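Local coordinates for protein mannonate dehydratase (Streptococcus suis, PDB 3BDK) that probably catalyses the dehydration of D-mannonate to 2-dehydro-3-deoxy-D-gluconate, a step of pentose and glucuronate interconversion that uses manganese or ferrous iron, at residues K22-L36 with I39-Y53. Sequence-based numbering, arbitrary orientation.
Sequences KMSFRWYGKKDPVTL and IKAIPGMQGIVTAVY. With DNO (D-mannose), chain C.
Phe25 and Trp27 of 22-36 pack on Ile39, Ile42, Met45 and Ile48 of 39-53 where the chain enters the xylose isomerase-like TIM barrel. Residues 23-27 run parallel to strand 47-50, and backbone bonds bind the two: Met23 O accepts from both Gln46 N and Gly47 N, and Trp27 N reaches Val49 O at 2.7 Å. Ile42 CD1 sits over one face of the Phe25 ring, 4.1 Å from its centroid. Met45, bent at chi2 and chi3, crosses the Phe25 side chain at about a right angle; its CE comes to 3.4 Å from Phe25 CD2, and SD makes an oblique Met-aromatic contact. Ile39 slots between the aromatics, CG1 near Phe25 CD1 and CD1 3.7 Å from Trp27 CD1. Arg26, CG anti to the backbone N (chi1 -166°) and extended to NE, carries its guanidinium to D-mannose, where NH1 lies 2.6 Å from O3. In the guanidinium plane, NH2 gives Tyr53 OH a weak, nearly straight hydrogen bond (3.5 Å). The Tyr28 and Tyr53 rings lie near parallel, slid apart with little overlap. Tyr28 OH accepts a hydrogen bond from the same sugar O3. Thr50 OG1 donates to Trp27 O at 2.6 Å, nearly along the C=O axis.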
ATOM      1  N   LYS A  22      -2.915 -15.225   4.482  1.00 54.17           N
ATOM      2  CA  LYS A  22      -2.143 -15.219   3.267  1.00 52.88           C
ATOM      3  C   LYS A  22      -2.702 -14.230   2.247  1.00 51.35           C
ATOM      4  O   LYS A  22      -3.690 -14.497   1.574  1.00 51.13           O
ATOM      5  CB  LYS A  22      -2.032 -16.645   2.712  1.00 52.78           C
ATOM      6  CG  LYS A  22      -1.368 -17.621   3.715  1.00 53.67           C
ATOM      7  CD  LYS A  22      -1.531 -19.099   3.325  1.00 54.37           C
ATOM      8  CE  LYS A  22      -0.784 -19.431   2.029  1.00 56.55           C
ATOM      9  NZ  LYS A  22      -0.750 -20.886   1.723  1.00 58.15           N
ATOM     10  N   MET A  23      -2.045 -13.084   2.129  1.00 49.56           N
ATOM     11  CA  MET A  23      -2.473 -12.058   1.191  1.00 47.98           C
ATOM     12  C   MET A  23      -2.670 -12.677  -0.176  1.00 46.78           C
ATOM     13  O   MET A  23      -1.840 -13.452  -0.618  1.00 46.92           O
ATOM     14  CB  MET A  23      -1.449 -10.924   1.128  1.00 47.75           C
ATOM     15  CG  MET A  23      -2.067  -9.523   1.184  1.00 47.79           C
ATOM     16  SD  MET A  23      -2.899  -9.119   2.746  1.00 44.75           S
ATOM     17  CE  MET A  23      -1.711  -9.772   3.919  1.00 45.66           C
ATOM     18  N   SER A  24      -3.780 -12.342  -0.828  1.00 45.47           N
ATOM     19  CA  SER A  24      -4.171 -12.970  -2.089  1.00 44.16           C
ATOM     20  C   SER A  24      -4.700 -11.933  -3.048  1.00 43.50           C
ATOM     21  O   SER A  24      -4.712 -10.771  -2.712  1.00 43.39           O
ATOM     22  CB  SER A  24      -5.205 -14.044  -1.826  1.00 43.88           C
ATOM     23  OG  SER A  24      -4.712 -14.899  -0.820  1.00 43.86           O
ATOM     24  N   PHE A  25      -5.151 -12.343  -4.226  1.00 43.13           N
ATOM     25  CA  PHE A  25      -5.394 -11.391  -5.301  1.00 43.65           C
ATOM     26  C   PHE A  25      -6.087 -12.090  -6.465  1.00 44.91           C
ATOM     27  O   PHE A  25      -5.637 -13.138  -6.928  1.00 45.22           O
ATOM     28  CB  PHE A  25      -4.040 -10.837  -5.767  1.00 42.61           C
ATOM     29  CG  PHE A  25      -4.076  -9.434  -6.279  1.00 40.63           C
ATOM     30  CD1 PHE A  25      -4.056  -9.183  -7.638  1.00 39.62           C
ATOM     31  CD2 PHE A  25      -4.068  -8.350  -5.404  1.00 39.65           C
ATOM     32  CE1 PHE A  25      -4.060  -7.876  -8.121  1.00 38.45           C
ATOM     33  CE2 PHE A  25      -4.069  -7.036  -5.885  1.00 36.50           C
ATOM     34  CZ  PHE A  25      -4.068  -6.805  -7.230  1.00 38.21           C
ATOM     35  N   ARG A  26      -7.172 -11.515  -6.962  1.00 46.41           N
ATOM     36  CA  ARG A  26      -7.938 -12.191  -7.995  1.00 48.24           C
ATOM     37  C   ARG A  26      -7.265 -12.078  -9.346  1.00 49.54           C
ATOM     38  O   ARG A  26      -6.814 -10.999  -9.721  1.00 50.15           O
ATOM     39  CB  ARG A  26      -9.365 -11.648  -8.070  1.00 48.15           C
ATOM     40  CG  ARG A  26     -10.309 -12.519  -8.865  1.00 47.78           C
ATOM     41  CD  ARG A  26     -11.726 -12.107  -8.618  1.00 49.30           C
ATOM     42  NE  ARG A  26     -12.684 -12.761  -9.504  1.00 49.73           N
ATOM     43  CZ  ARG A  26     -14.000 -12.704  -9.326  1.00 49.07           C
ATOM     44  NH1 ARG A  26     -14.484 -12.021  -8.299  1.00 46.58           N
ATOM     45  NH2 ARG A  26     -14.827 -13.327 -10.165  1.00 48.70           N
ATOM     46  N   TRP A  27      -7.191 -13.197 -10.064  1.00 51.19           N
ATOM     47  CA  TRP A  27      -6.671 -13.211 -11.429  1.00 52.78           C
ATOM     48  C   TRP A  27      -7.681 -13.879 -12.370  1.00 53.62           C
ATOM     49  O   TRP A  27      -8.135 -14.994 -12.125  1.00 53.54           O
ATOM     50  CB  TRP A  27      -5.293 -13.892 -11.477  1.00 53.09           C
ATOM     51  CG  TRP A  27      -4.635 -13.858 -12.843  1.00 54.27           C
ATOM     52  CD1 TRP A  27      -4.170 -12.753 -13.515  1.00 54.34           C
ATOM     53  CD2 TRP A  27      -4.376 -14.980 -13.698  1.00 55.05           C
ATOM     54  NE1 TRP A  27      -3.643 -13.122 -14.733  1.00 53.82           N
ATOM     55  CE2 TRP A  27      -3.756 -14.478 -14.873  1.00 53.73           C
ATOM     56  CE3 TRP A  27      -4.611 -16.363 -13.585  1.00 54.56           C
ATOM     57  CZ2 TRP A  27      -3.368 -15.302 -15.925  1.00 53.29           C
ATOM     58  CZ3 TRP A  27      -4.228 -17.188 -14.638  1.00 54.17           C
ATOM     59  CH2 TRP A  27      -3.611 -16.651 -15.795  1.00 54.31           C
ATOM     60  N   TYR A  28      -8.032 -13.181 -13.444  1.00 54.76           N
ATOM     61  CA  TYR A  28      -9.086 -13.635 -14.359  1.00 56.01           C
ATOM     62  C   TYR A  28      -8.642 -14.594 -15.480  1.00 56.68           C
ATOM     63  O   TYR A  28      -9.290 -14.675 -16.537  1.00 56.59           O
ATOM     64  CB  TYR A  28      -9.854 -12.427 -14.929  1.00 56.26           C
ATOM     65  CG  TYR A  28     -10.879 -11.899 -13.956  1.00 56.80           C
ATOM     66  CD1 TYR A  28     -10.496 -11.111 -12.865  1.00 56.68           C
ATOM     67  CD2 TYR A  28     -12.232 -12.214 -14.103  1.00 56.94           C
ATOM     68  CE1 TYR A  28     -11.442 -10.640 -11.951  1.00 57.38           C
ATOM     69  CE2 TYR A  28     -13.182 -11.748 -13.198  1.00 57.02           C
ATOM     70  CZ  TYR A  28     -12.782 -10.963 -12.121  1.00 57.52           C
ATOM     71  OH  TYR A  28     -13.727 -10.502 -11.221  1.00 57.80           O
ATOM     72  N   GLY A  29      -7.560 -15.331 -15.245  1.00 57.45           N
ATOM     73  CA  GLY A  29      -7.066 -16.275 -16.239  1.00 58.57           C
ATOM     74  C   GLY A  29      -6.183 -15.651 -17.304  1.00 59.33           C
ATOM     75  O   GLY A  29      -5.961 -14.432 -17.322  1.00 59.30           O
ATOM     76  N   LYS A  30      -5.667 -16.507 -18.185  1.00 60.20           N
ATOM     77  CA  LYS A  30      -4.812 -16.113 -19.317  1.00 60.89           C
ATOM     78  C   LYS A  30      -5.254 -14.780 -19.948  1.00 60.84           C
ATOM     79  O   LYS A  30      -4.419 -13.994 -20.408  1.00 61.12           O
ATOM     80  CB  LYS A  30      -4.813 -17.233 -20.372  1.00 61.02           C
ATOM     81  CG  LYS A  30      -3.552 -17.355 -21.251  1.00 61.90           C
ATOM     82  CD  LYS A  30      -3.756 -18.407 -22.366  1.00 61.58           C
ATOM     83  CE  LYS A  30      -2.430 -19.032 -22.853  1.00 63.08           C
ATOM     84  NZ  LYS A  30      -2.599 -20.073 -23.933  1.00 62.23           N
ATOM     85  N   LYS A  31      -6.564 -14.526 -19.939  1.00 60.75           N
ATOM     86  CA  LYS A  31      -7.146 -13.331 -20.564  1.00 60.34           C
ATOM     87  C   LYS A  31      -7.045 -12.035 -19.735  1.00 59.78           C
ATOM     88  O   LYS A  31      -7.319 -10.950 -20.256  1.00 59.54           O
ATOM     89  CB  LYS A  31      -8.599 -13.598 -20.981  1.00 60.46           C
ATOM     90  CG  LYS A  31      -9.554 -13.947 -19.838  1.00 61.33           C
ATOM     91  CD  LYS A  31     -10.974 -13.480 -20.170  1.00 62.94           C
ATOM     92  CE  LYS A  31     -12.019 -14.084 -19.234  1.00 62.68           C
ATOM     93  NZ  LYS A  31     -13.395 -13.985 -19.819  1.00 62.41           N
ATOM     94  N   ASP A  32      -6.650 -12.151 -18.465  1.00 59.22           N
ATOM     95  CA  ASP A  32      -6.512 -10.989 -17.564  1.00 58.78           C
ATOM     96  C   ASP A  32      -5.373 -10.051 -18.011  1.00 58.33           C
ATOM     97  O   ASP A  32      -4.227 -10.492 -18.143  1.00 58.17           O
ATOM     98  CB  ASP A  32      -6.307 -11.456 -16.104  1.00 58.77           C
ATOM     99  CG  ASP A  32      -6.675 -10.379 -15.060  1.00 58.69           C
ATOM    100  OD1 ASP A  32      -6.833  -9.191 -15.420  1.00 58.29           O
ATOM    101  OD2 ASP A  32      -6.805 -10.728 -13.861  1.00 57.92           O
ATOM    102  N   PRO A  33      -5.688  -8.760 -18.264  1.00 57.99           N
ATOM    103  CA  PRO A  33      -4.675  -7.770 -18.663  1.00 57.57           C
ATOM    104  C   PRO A  33      -3.711  -7.509 -17.539  1.00 57.08           C
ATOM    105  O   PRO A  33      -2.705  -6.835 -17.728  1.00 57.71           O
ATOM    106  CB  PRO A  33      -5.497  -6.511 -18.948  1.00 57.60           C
ATOM    107  CG  PRO A  33      -6.750  -6.696 -18.155  1.00 57.98           C
ATOM    108  CD  PRO A  33      -7.036  -8.162 -18.212  1.00 58.20           C
ATOM    109  N   VAL A  34      -4.053  -8.024 -16.368  1.00 56.55           N
ATOM    110  CA  VAL A  34      -3.154  -8.103 -15.237  1.00 55.90           C
ATOM    111  C   VAL A  34      -2.510  -9.468 -15.331  1.00 55.82           C
ATOM    112  O   VAL A  34      -3.200 -10.462 -15.555  1.00 55.91           O
ATOM    113  CB  VAL A  34      -3.919  -7.973 -13.896  1.00 55.71           C
ATOM    114  CG1 VAL A  34      -2.990  -8.143 -12.700  1.00 54.90           C
ATOM    115  CG2 VAL A  34      -4.607  -6.626 -13.823  1.00 55.81           C
ATOM    116  N   THR A  35      -1.188  -9.504 -15.168  1.00 55.68           N
ATOM    117  CA  THR A  35      -0.401 -10.745 -15.239  1.00 54.99           C
ATOM    118  C   THR A  35       0.113 -11.176 -13.868  1.00 54.30           C
ATOM    119  O   THR A  35       0.195 -10.384 -12.923  1.00 53.97           O
ATOM    120  CB  THR A  35       0.850 -10.619 -16.164  1.00 55.15           C
ATOM    121  OG1 THR A  35       2.033 -10.492 -15.355  1.00 55.38           O
ATOM    122  CG2 THR A  35       0.731  -9.435 -17.137  1.00 54.63           C
ATOM    123  N   LEU A  36       0.500 -12.439 -13.792  1.00 53.46           N
ATOM    124  CA  LEU A  36       1.007 -13.021 -12.558  1.00 52.79           C
ATOM    125  C   LEU A  36       2.412 -12.496 -12.229  1.00 52.06           C
ATOM    126  O   LEU A  36       2.814 -12.457 -11.050  1.00 51.56           O
ATOM    127  CB  LEU A  36       0.981 -14.544 -12.677  1.00 53.02           C
ATOM    128  CG  LEU A  36      -0.186 -15.036 -13.550  1.00 53.42           C
ATOM    129  CD1 LEU A  36       0.200 -15.133 -15.042  1.00 53.88           C
ATOM    130  CD2 LEU A  36      -0.720 -16.361 -13.052  1.00 53.89           C
ATOM    131  N   ILE A  39       1.445  -9.610 -10.462  1.00 46.64           N
ATOM    132  CA  ILE A  39       0.812  -9.985  -9.189  1.00 46.60           C
ATOM    133  C   ILE A  39       1.822 -10.518  -8.192  1.00 46.67           C
ATOM    134  O   ILE A  39       1.741 -10.201  -7.005  1.00 46.48           O
ATOM    135  CB  ILE A  39      -0.395 -10.963  -9.384  1.00 46.67           C
ATOM    136  CG1 ILE A  39      -1.530 -10.254 -10.136  1.00 46.22           C
ATOM    137  CG2 ILE A  39      -0.897 -11.493  -8.040  1.00 46.53           C
ATOM    138  CD1 ILE A  39      -2.711 -11.145 -10.515  1.00 46.56           C
ATOM    139  N   LYS A  40       2.769 -11.323  -8.681  1.00 47.08           N
ATOM    140  CA  LYS A  40       3.891 -11.820  -7.863  1.00 47.14           C
ATOM    141  C   LYS A  40       4.778 -10.665  -7.367  1.00 47.00           C
ATOM    142  O   LYS A  40       5.380 -10.748  -6.290  1.00 47.29           O
ATOM    143  CB  LYS A  40       4.707 -12.867  -8.665  1.00 47.35           C
ATOM    144  CG  LYS A  40       6.059 -13.347  -8.063  1.00 47.40           C
ATOM    145  CD  LYS A  40       5.922 -13.893  -6.628  1.00 48.42           C
ATOM    146  CE  LYS A  40       7.091 -14.800  -6.217  1.00 47.45           C
ATOM    147  NZ  LYS A  40       7.110 -15.007  -4.724  1.00 46.57           N
ATOM    148  N   ALA A  41       4.834  -9.590  -8.152  1.00 46.65           N
ATOM    149  CA  ALA A  41       5.666  -8.425  -7.842  1.00 46.94           C
ATOM    150  C   ALA A  41       5.265  -7.623  -6.594  1.00 47.15           C
ATOM    151  O   ALA A  41       6.091  -6.914  -6.037  1.00 47.43           O
ATOM    152  CB  ALA A  41       5.749  -7.512  -9.053  1.00 46.75           C
ATOM    153  N   ILE A  42       4.002  -7.723  -6.174  1.00 47.46           N
ATOM    154  CA  ILE A  42       3.495  -7.043  -4.973  1.00 47.42           C
ATOM    155  C   ILE A  42       4.130  -7.676  -3.754  1.00 47.63           C
ATOM    156  O   ILE A  42       4.105  -8.897  -3.623  1.00 47.78           O
ATOM    157  CB  ILE A  42       1.953  -7.192  -4.850  1.00 47.39           C
ATOM    158  CG1 ILE A  42       1.243  -6.465  -5.989  1.00 47.37           C
ATOM    159  CG2 ILE A  42       1.453  -6.706  -3.492  1.00 47.20           C
ATOM    160  CD1 ILE A  42      -0.147  -7.011  -6.293  1.00 48.93           C
ATOM    161  N   PRO A  43       4.704  -6.859  -2.854  1.00 47.96           N
ATOM    162  CA  PRO A  43       5.333  -7.397  -1.651  1.00 48.06           C
ATOM    163  C   PRO A  43       4.346  -8.266  -0.902  1.00 48.51           C
ATOM    164  O   PRO A  43       3.146  -7.993  -0.941  1.00 48.32           O
ATOM    165  CB  PRO A  43       5.626  -6.152  -0.817  1.00 47.92           C
ATOM    166  CG  PRO A  43       5.706  -5.053  -1.774  1.00 47.32           C
ATOM    167  CD  PRO A  43       4.790  -5.389  -2.908  1.00 48.09           C
ATOM    168  N   GLY A  44       4.856  -9.312  -0.256  1.00 48.88           N
ATOM    169  CA  GLY A  44       4.065 -10.190   0.616  1.00 49.17           C
ATOM    170  C   GLY A  44       2.925 -10.986  -0.012  1.00 49.04           C
ATOM    171  O   GLY A  44       2.275 -11.791   0.663  1.00 48.70           O
ATOM    172  N   MET A  45       2.684 -10.756  -1.295  1.00 49.16           N
ATOM    173  CA  MET A  45       1.573 -11.377  -1.999  1.00 49.68           C
ATOM    174  C   MET A  45       1.864 -12.841  -2.220  1.00 49.76           C
ATOM    175  O   MET A  45       2.899 -13.187  -2.802  1.00 50.03           O
ATOM    176  CB  MET A  45       1.359 -10.692  -3.346  1.00 49.65           C
ATOM    177  CG  MET A  45       0.165 -11.212  -4.126  1.00 51.64           C
ATOM    178  SD  MET A  45      -1.374 -11.092  -3.208  1.00 52.74           S
ATOM    179  CE  MET A  45      -1.685  -9.325  -3.256  1.00 54.09           C
ATOM    180  N   GLN A  46       0.946 -13.692  -1.764  1.00 49.83           N
ATOM    181  CA  GLN A  46       1.122 -15.151  -1.824  1.00 49.53           C
ATOM    182  C   GLN A  46       0.063 -15.834  -2.689  1.00 49.62           C
ATOM    183  O   GLN A  46       0.381 -16.465  -3.708  1.00 49.67           O
ATOM    184  CB  GLN A  46       1.081 -15.766  -0.423  1.00 49.33           C
ATOM    185  CG  GLN A  46       1.969 -15.113   0.616  1.00 48.22           C
ATOM    186  CD  GLN A  46       2.241 -16.037   1.781  1.00 47.02           C
ATOM    187  OE1 GLN A  46       2.503 -17.221   1.586  1.00 48.88           O
ATOM    188  NE2 GLN A  46       2.192 -15.508   2.992  1.00 45.30           N
ATOM    189  N   GLY A  47      -1.192 -15.706  -2.258  1.00 49.52           N
ATOM    190  CA  GLY A  47      -2.301 -16.425  -2.849  1.00 49.14           C
ATOM    191  C   GLY A  47      -2.801 -15.774  -4.111  1.00 49.53           C
ATOM    192  O   GLY A  47      -2.815 -14.550  -4.235  1.00 49.42           O
ATOM    193  N   ILE A  48      -3.202 -16.595  -5.063  1.00 49.50           N
ATOM    194  CA  ILE A  48      -3.939 -16.094  -6.182  1.00 50.20           C
ATOM    195  C   ILE A  48      -5.397 -16.542  -5.949  1.00 50.63           C
ATOM    196  O   ILE A  48      -5.656 -17.373  -5.069  1.00 50.80           O
ATOM    197  CB  ILE A  48      -3.295 -16.551  -7.521  1.00 50.32           C
ATOM    198  CG1 ILE A  48      -3.562 -15.539  -8.637  1.00 50.48           C
ATOM    199  CG2 ILE A  48      -3.756 -17.939  -7.920  1.00 51.06           C
ATOM    200  CD1 ILE A  48      -2.516 -15.561  -9.739  1.00 50.72           C
ATOM    201  N   VAL A  49      -6.336 -15.962  -6.695  1.00 50.88           N
ATOM    202  CA  VAL A  49      -7.763 -16.209  -6.537  1.00 51.03           C
ATOM    203  C   VAL A  49      -8.383 -16.139  -7.930  1.00 52.39           C
ATOM    204  O   VAL A  49      -8.362 -15.095  -8.583  1.00 52.55           O
ATOM    205  CB  VAL A  49      -8.425 -15.156  -5.609  1.00 50.73           C
ATOM    206  CG1 VAL A  49      -9.932 -15.112  -5.815  1.00 50.10           C
ATOM    207  CG2 VAL A  49      -8.103 -15.425  -4.157  1.00 48.86           C
ATOM    208  N   THR A  50      -8.920 -17.255  -8.400  1.00 53.74           N
ATOM    209  CA  THR A  50      -9.416 -17.326  -9.769  1.00 54.97           C
ATOM    210  C   THR A  50     -10.492 -18.400  -9.932  1.00 55.84           C
ATOM    211  O   THR A  50     -10.842 -19.100  -8.981  1.00 55.82           O
ATOM    212  CB  THR A  50      -8.254 -17.576 -10.775  1.00 54.88           C
ATOM    213  OG1 THR A  50      -8.757 -17.563 -12.125  1.00 55.09           O
ATOM    214  CG2 THR A  50      -7.562 -18.899 -10.482  1.00 54.81           C
ATOM    215  N   ALA A  51     -11.003 -18.511 -11.151  1.00 56.97           N
ATOM    216  CA  ALA A  51     -12.014 -19.483 -11.486  1.00 58.39           C
ATOM    217  C   ALA A  51     -11.809 -19.906 -12.935  1.00 59.40           C
ATOM    218  O   ALA A  51     -10.972 -19.328 -13.640  1.00 59.65           O
ATOM    219  CB  ALA A  51     -13.395 -18.877 -11.296  1.00 58.09           C
ATOM    220  N   VAL A  52     -12.579 -20.909 -13.359  1.00 60.46           N
ATOM    221  CA  VAL A  52     -12.575 -21.429 -14.726  1.00 61.63           C
ATOM    222  C   VAL A  52     -13.583 -20.642 -15.576  1.00 62.69           C
ATOM    223  O   VAL A  52     -14.678 -20.327 -15.117  1.00 62.66           O
ATOM    224  CB  VAL A  52     -12.889 -22.963 -14.720  1.00 61.52           C
ATOM    225  CG1 VAL A  52     -13.105 -23.498 -16.118  1.00 61.72           C
ATOM    226  CG2 VAL A  52     -11.764 -23.736 -14.045  1.00 60.74           C
ATOM    227  N   TYR A  53     -13.222 -20.325 -16.814  1.00 64.17           N
ATOM    228  CA  TYR A  53     -14.057 -19.427 -17.613  1.00 65.77           C
ATOM    229  C   TYR A  53     -14.621 -19.959 -18.940  1.00 66.43           C
ATOM    230  O   TYR A  53     -15.320 -19.239 -19.658  1.00 66.27           O
ATOM    231  CB  TYR A  53     -13.335 -18.090 -17.800  1.00 66.38           C
ATOM    232  CG  TYR A  53     -13.422 -17.235 -16.553  1.00 67.60           C
ATOM    233  CD1 TYR A  53     -14.643 -16.656 -16.171  1.00 68.15           C
ATOM    234  CD2 TYR A  53     -12.304 -17.021 -15.739  1.00 68.35           C
ATOM    235  CE1 TYR A  53     -14.749 -15.884 -15.019  1.00 68.57           C
ATOM    236  CE2 TYR A  53     -12.401 -16.241 -14.571  1.00 68.58           C
ATOM    237  CZ  TYR A  53     -13.629 -15.680 -14.226  1.00 68.26           C
ATOM    238  OH  TYR A  53     -13.758 -14.916 -13.091  1.00 68.35           O
TER
HETATM  239  C1  DNO C 387     -18.632  -7.890  -7.282  1.00 76.00           C
HETATM  240  C2  DNO C 387     -17.236  -8.517  -7.428  1.00 76.10           C
HETATM  241  C3  DNO C 387     -16.979  -9.243  -8.786  1.00 76.65           C
HETATM  242  C4  DNO C 387     -17.917 -10.387  -9.292  1.00 77.21           C
HETATM  243  C5  DNO C 387     -18.491 -11.417  -8.273  1.00 77.64           C
HETATM  244  C6  DNO C 387     -18.745 -12.754  -8.980  1.00 77.45           C
HETATM  245  O1  DNO C 387     -18.879  -7.123  -6.350  1.00 74.57           O
HETATM  246  O2  DNO C 387     -16.950  -9.368  -6.303  1.00 75.96           O
HETATM  247  O3  DNO C 387     -15.658  -9.775  -8.763  1.00 77.21           O
HETATM  248  O4  DNO C 387     -18.965  -9.823 -10.092  1.00 76.63           O
HETATM  249  O5  DNO C 387     -17.627 -11.664  -7.152  1.00 77.91           O
HETATM  250  O6  DNO C 387     -20.121 -12.835  -9.363  1.00 76.74           O